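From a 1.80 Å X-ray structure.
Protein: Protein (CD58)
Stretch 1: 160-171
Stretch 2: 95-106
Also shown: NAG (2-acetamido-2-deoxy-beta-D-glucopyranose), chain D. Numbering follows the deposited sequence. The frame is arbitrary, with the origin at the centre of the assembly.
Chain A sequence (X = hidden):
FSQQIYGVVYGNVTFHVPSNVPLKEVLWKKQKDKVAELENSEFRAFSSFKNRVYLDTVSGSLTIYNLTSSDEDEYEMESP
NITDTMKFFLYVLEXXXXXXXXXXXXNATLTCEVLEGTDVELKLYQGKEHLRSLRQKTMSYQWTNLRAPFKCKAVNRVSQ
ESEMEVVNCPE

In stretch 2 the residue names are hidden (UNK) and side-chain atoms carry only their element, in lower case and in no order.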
# COMPACT_ATOMS: atom_id res chain seq x y z
N GLN A 160 -7.75 -4.80 -3.12
CA GLN A 160 -8.54 -5.91 -2.62
C GLN A 160 -9.29 -6.61 -3.74
O GLN A 160 -9.73 -5.98 -4.70
CB GLN A 160 -9.49 -5.45 -1.52
CG GLN A 160 -10.70 -4.73 -1.98
CD GLN A 160 -11.73 -4.71 -0.89
OE1 GLN A 160 -12.51 -5.66 -0.73
NE2 GLN A 160 -11.74 -3.65 -0.10
N GLU A 161 -9.38 -7.92 -3.62
CA GLU A 161 -10.06 -8.77 -4.60
C GLU A 161 -10.69 -9.91 -3.83
O GLU A 161 -10.16 -10.36 -2.82
CB GLU A 161 -9.08 -9.37 -5.59
CG GLU A 161 -8.21 -8.37 -6.28
CD GLU A 161 -8.95 -7.65 -7.36
OE1 GLU A 161 -9.95 -8.22 -7.85
OE2 GLU A 161 -8.55 -6.52 -7.70
N SER A 162 -11.82 -10.40 -4.32
CA SER A 162 -12.44 -11.51 -3.63
C SER A 162 -12.91 -12.56 -4.61
O SER A 162 -12.94 -12.36 -5.82
CB SER A 162 -13.59 -11.01 -2.77
OG SER A 162 -14.51 -10.32 -3.56
N GLU A 163 -13.22 -13.72 -4.06
CA GLU A 163 -13.71 -14.83 -4.84
C GLU A 163 -14.84 -15.40 -4.02
O GLU A 163 -14.81 -15.33 -2.79
CB GLU A 163 -12.61 -15.89 -5.02
CG GLU A 163 -13.06 -17.14 -5.77
CD GLU A 163 -13.59 -16.81 -7.15
OE1 GLU A 163 -14.73 -16.30 -7.28
OE2 GLU A 163 -12.85 -17.05 -8.13
N MET A 164 -15.86 -15.91 -4.68
CA MET A 164 -16.97 -16.51 -3.97
C MET A 164 -17.18 -17.90 -4.56
O MET A 164 -17.16 -18.06 -5.78
CB MET A 164 -18.20 -15.64 -4.15
CG MET A 164 -19.36 -16.12 -3.32
SD MET A 164 -20.65 -14.91 -3.23
CE MET A 164 -20.23 -14.04 -1.67
N GLU A 165 -17.35 -18.91 -3.72
CA GLU A 165 -17.55 -20.27 -4.22
C GLU A 165 -18.54 -21.06 -3.39
O GLU A 165 -18.61 -20.90 -2.17
CB GLU A 165 -16.23 -21.04 -4.24
CG GLU A 165 -15.14 -20.47 -5.15
CD GLU A 165 -15.52 -20.44 -6.62
OE1 GLU A 165 -16.46 -21.16 -7.04
OE2 GLU A 165 -14.86 -19.69 -7.37
N VAL A 166 -19.31 -21.92 -4.05
CA VAL A 166 -20.25 -22.81 -3.36
C VAL A 166 -19.49 -24.14 -3.20
O VAL A 166 -18.93 -24.66 -4.16
CB VAL A 166 -21.55 -23.06 -4.22
CG1 VAL A 166 -22.48 -24.05 -3.51
CG2 VAL A 166 -22.28 -21.78 -4.45
N VAL A 167 -19.44 -24.66 -1.97
CA VAL A 167 -18.77 -25.95 -1.73
C VAL A 167 -19.67 -27.10 -2.19
O VAL A 167 -20.85 -27.17 -1.83
CB VAL A 167 -18.43 -26.13 -0.22
CG1 VAL A 167 -17.88 -27.52 0.03
CG2 VAL A 167 -17.42 -25.08 0.21
N ASN A 168 -19.11 -28.00 -2.99
CA ASN A 168 -19.86 -29.14 -3.54
C ASN A 168 -19.38 -30.45 -2.90
O ASN A 168 -18.40 -31.05 -3.35
CB ASN A 168 -19.66 -29.18 -5.07
CG ASN A 168 -20.16 -30.47 -5.72
OD1 ASN A 168 -21.24 -30.96 -5.39
ND2 ASN A 168 -19.38 -31.00 -6.65
N CYS A 169 -20.08 -30.87 -1.85
CA CYS A 169 -19.74 -32.10 -1.12
C CYS A 169 -20.98 -32.98 -0.88
O CYS A 169 -22.10 -32.47 -0.68
CB CYS A 169 -19.12 -31.76 0.25
SG CYS A 169 -17.43 -31.07 0.21
N PRO A 170 -20.78 -34.31 -0.85
CA PRO A 170 -21.90 -35.23 -0.63
C PRO A 170 -22.49 -34.95 0.75
O PRO A 170 -21.74 -34.64 1.68
CB PRO A 170 -21.27 -36.61 -0.70
CG PRO A 170 -19.92 -36.41 -1.27
CD PRO A 170 -19.50 -35.02 -0.99
N GLU A 171 -23.81 -35.03 0.89
CA GLU A 171 -24.43 -34.79 2.19
C GLU A 171 -24.22 -36.03 3.04
O GLU A 171 -24.03 -37.12 2.44
CB GLU A 171 -25.93 -34.53 2.05
CG GLU A 171 -26.28 -33.08 1.81
CD GLU A 171 -27.78 -32.85 1.84
OE1 GLU A 171 -28.51 -33.73 2.38
OE2 GLU A 171 -28.22 -31.79 1.34
OXT GLU A 171 -24.25 -35.90 4.28
N UNK A 95 -0.10 -5.00 -5.43
CA UNK A 95 -1.53 -5.28 -5.31
C UNK A 95 -1.79 -6.77 -5.20
O UNK A 95 -1.02 -7.59 -5.72
c UNK A 95 -2.26 -4.72 -6.52
c UNK A 95 -2.49 -3.23 -6.42
s UNK A 95 -3.24 -2.59 -7.92
c UNK A 95 -2.20 -3.46 -9.17
N UNK A 96 -2.89 -7.14 -4.53
CA UNK A 96 -3.25 -8.56 -4.36
C UNK A 96 -3.82 -9.10 -5.66
O UNK A 96 -4.33 -8.33 -6.49
c UNK A 96 -3.84 -8.28 -1.91
c UNK A 96 -4.34 -8.76 -3.25
c UNK A 96 -5.63 -8.02 -3.61
N UNK A 97 -3.70 -10.41 -5.88
CA UNK A 97 -4.30 -11.01 -7.06
C UNK A 97 -5.67 -11.53 -6.56
O UNK A 97 -6.05 -11.30 -5.40
o UNK A 97 -3.02 -13.04 -6.62
c UNK A 97 -3.45 -12.15 -7.62
N UNK A 98 -6.41 -12.21 -7.42
CA UNK A 98 -7.71 -12.72 -7.01
C UNK A 98 -7.52 -14.01 -6.20
O UNK A 98 -6.79 -14.91 -6.62
c UNK A 98 -9.98 -13.47 -7.93
n UNK A 98 -12.67 -13.19 -8.43
c UNK A 98 -8.57 -12.98 -8.24
c UNK A 98 -10.50 -14.35 -9.06
c UNK A 98 -12.03 -14.39 -9.07
N UNK A 99 -8.17 -14.11 -5.02
CA UNK A 99 -8.02 -15.32 -4.21
C UNK A 99 -8.59 -16.58 -4.87
O UNK A 99 -9.48 -16.50 -5.73
c UNK A 99 -8.77 -15.01 -2.90
c UNK A 99 -9.06 -13.12 -4.38
c UNK A 99 -9.15 -13.58 -2.97
N UNK A 100 -8.04 -17.72 -4.48
CA UNK A 100 -8.48 -19.03 -4.96
C UNK A 100 -9.07 -19.76 -3.75
O UNK A 100 -8.49 -19.75 -2.66
s UNK A 100 -5.87 -20.92 -7.61
c UNK A 100 -6.14 -22.37 -6.42
c UNK A 100 -7.06 -19.70 -6.98
c UNK A 100 -7.32 -19.86 -5.50
N UNK A 101 -10.22 -20.39 -3.95
CA UNK A 101 -10.85 -21.16 -2.90
C UNK A 101 -10.92 -22.64 -3.31
O UNK A 101 -11.30 -22.96 -4.43
c UNK A 101 -12.27 -19.23 -2.10
c UNK A 101 -12.29 -20.66 -2.64
c UNK A 101 -13.65 -18.63 -1.97
c UNK A 101 -13.00 -21.62 -1.69
N UNK A 102 -10.53 -23.53 -2.40
CA UNK A 102 -10.65 -24.96 -2.68
C UNK A 102 -10.97 -25.68 -1.36
O UNK A 102 -10.91 -25.07 -0.29
c UNK A 102 -8.14 -25.32 -2.58
c UNK A 102 -5.70 -25.09 -1.23
c UNK A 102 -7.37 -24.16 -2.71
c UNK A 102 -6.15 -24.04 -2.04
c UNK A 102 -7.67 -26.34 -1.76
o UNK A 102 -4.48 -25.03 -0.59
c UNK A 102 -9.40 -25.50 -3.35
c UNK A 102 -6.46 -26.24 -1.09
N UNK A 103 -11.33 -26.96 -1.42
CA UNK A 103 -11.70 -27.65 -0.19
C UNK A 103 -11.45 -29.13 -0.22
O UNK A 103 -11.18 -29.71 -1.28
c UNK A 103 -14.55 -27.15 -2.14
c UNK A 103 -13.18 -27.44 0.09
c UNK A 103 -15.27 -28.03 -2.98
c UNK A 103 -14.47 -29.21 -1.26
c UNK A 103 -15.10 -25.36 -3.65
n UNK A 103 -15.20 -29.28 -2.43
c UNK A 103 -14.47 -25.79 -2.48
c UNK A 103 -15.81 -26.26 -4.48
c UNK A 103 -15.90 -27.60 -4.16
c UNK A 103 -14.05 -27.93 -1.04
N UNK A 104 -11.56 -29.74 0.96
CA UNK A 104 -11.40 -31.18 1.15
C UNK A 104 -12.70 -31.63 1.83
O UNK A 104 -12.96 -31.28 2.97
c UNK A 104 -10.06 -32.88 2.45
c UNK A 104 -10.12 -33.79 1.25
o UNK A 104 -9.28 -33.61 0.33
o UNK A 104 -10.99 -34.68 1.22
c UNK A 104 -10.20 -31.45 2.05
N UNK A 105 -13.52 -32.40 1.12
CA UNK A 105 -14.81 -32.82 1.68
C UNK A 105 -14.71 -33.71 2.89
O UNK A 105 -15.47 -33.54 3.85
c UNK A 105 -15.64 -33.54 0.62
s UNK A 105 -16.29 -32.47 -0.72
N UNK A 106 -13.78 -34.65 2.84
CA UNK A 106 -13.58 -35.62 3.92
C UNK A 106 -13.44 -35.01 5.32
O UNK A 106 -14.11 -35.44 6.26
o UNK A 106 -11.18 -35.83 3.82
c UNK A 106 -12.39 -36.52 3.60
C1 NAG D . -7.80 -32.56 5.85
C2 NAG D . -7.13 -31.95 4.61
C3 NAG D . -5.77 -31.40 5.02
C4 NAG D . -5.92 -30.41 6.20
C5 NAG D . -6.74 -31.02 7.34
C6 NAG D . -7.08 -29.99 8.39
C7 NAG D . -6.63 -34.14 3.61
C8 NAG D . -6.52 -34.97 2.33
N2 NAG D . -6.99 -32.86 3.48
O3 NAG D . -5.18 -30.73 3.91
O4 NAG D . -4.64 -30.05 6.69
O5 NAG D . -7.99 -31.54 6.84
O6 NAG D . -8.12 -30.45 9.24
O7 NAG D . -6.40 -34.68 4.70
O HOH W 1 -5.75 -5.96 -6.98
O HOH W 2 -10.24 -17.62 -7.95

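Position 95 carries two carbons, a sulfur and a terminal carbon, unbranched. It makes no contact with stretch 1. A thioether in this order is methionine, Met95.

Position 96 has three side-chain carbons, one bearing the other two. One branch carbon lies 3.7 Å from Gln160 CA and also 3.7 Å from Glu161 CG. The fork at the first carbon, with two single-carbon arms, gives Val96. A water donates to Val96 O (2.8 Å) and to Glu161 OE2 (2.9 Å), linking the two residues.

Position 97 has one carbon and one oxygen. CA-to-CB points away from stretch 1, and the contact is through backbone: its O lies 3.6 Å from Glu161 CB. This is Ser97; its hydroxyl is hydrogen-bonded elsewhere in the structure.

Position 98 has four carbons in a row ending in nitrogen. The nitrogen is 2.8 Å from Ser162 O. The chain is lysine, Lys98. NZ donates a hydrogen bond to that carbonyl and forms a long salt bridge with Glu163 (NZ to OE2, 3.9 Å).

Position 99 has three carbons closing a ring onto its own N. The ring carbon bonded to N is 3.4 Å from Glu161 O. This is Pro99. A second water donates to Pro99 O (2.6 Å) and Glu163 OE2 (2.7 Å).

Position 100 has two carbons, a sulfur and a terminal carbon, unbranched. Its CA-to-CB bond points away from stretch 1, and it makes no contact there. It is Met100.

Position 101 has four carbons, forked at the first, with one arm two carbons long. The end of that arm is 3.6 Å from Glu163 O. This is Ile101; its CB also lies 3.8 Å from Glu165 CG.

Position 102 has one carbon, then a six-carbon ring bearing an oxygen. Its CA-to-CB bond points away from stretch 1, and it makes no contact there. It is Tyr102.

Position 103 has one carbon, then fused five- and six-membered rings of eight carbons and one nitrogen. Val167 CG1 lies over the face of the five-membered ring, 3.8 Å from its centroid. The indole gives Trp103, and the approach is a CH-pi contact.

Position 104 has three carbons, the last carrying two oxygens. Its CA-to-CB bond points away from stretch 1, and it has no partner there. It is Glu104, whose CG lies 3.2 Å from NAG N2.

Position 105 has one carbon and one sulfur, the sulfur 2.0 Å from Cys169 SG. That is a disulfide, so this is Cys105.

Position 106 has one carbon and one oxygen. Its CA-to-CB bond points away from stretch 1, and it makes no contact there. It is Ser106; its OG donates to Glu104 OE2 (2.8 Å).

Side chains of each stretch pack against side chains and backbone of the other. One direct hydrogen bond, one long salt bridge and two bridging waters add polar links. The disulfide joins the two stretches covalently beyond the strands.

Stretch 2, residues 95-106: MVSKPMIYWECS
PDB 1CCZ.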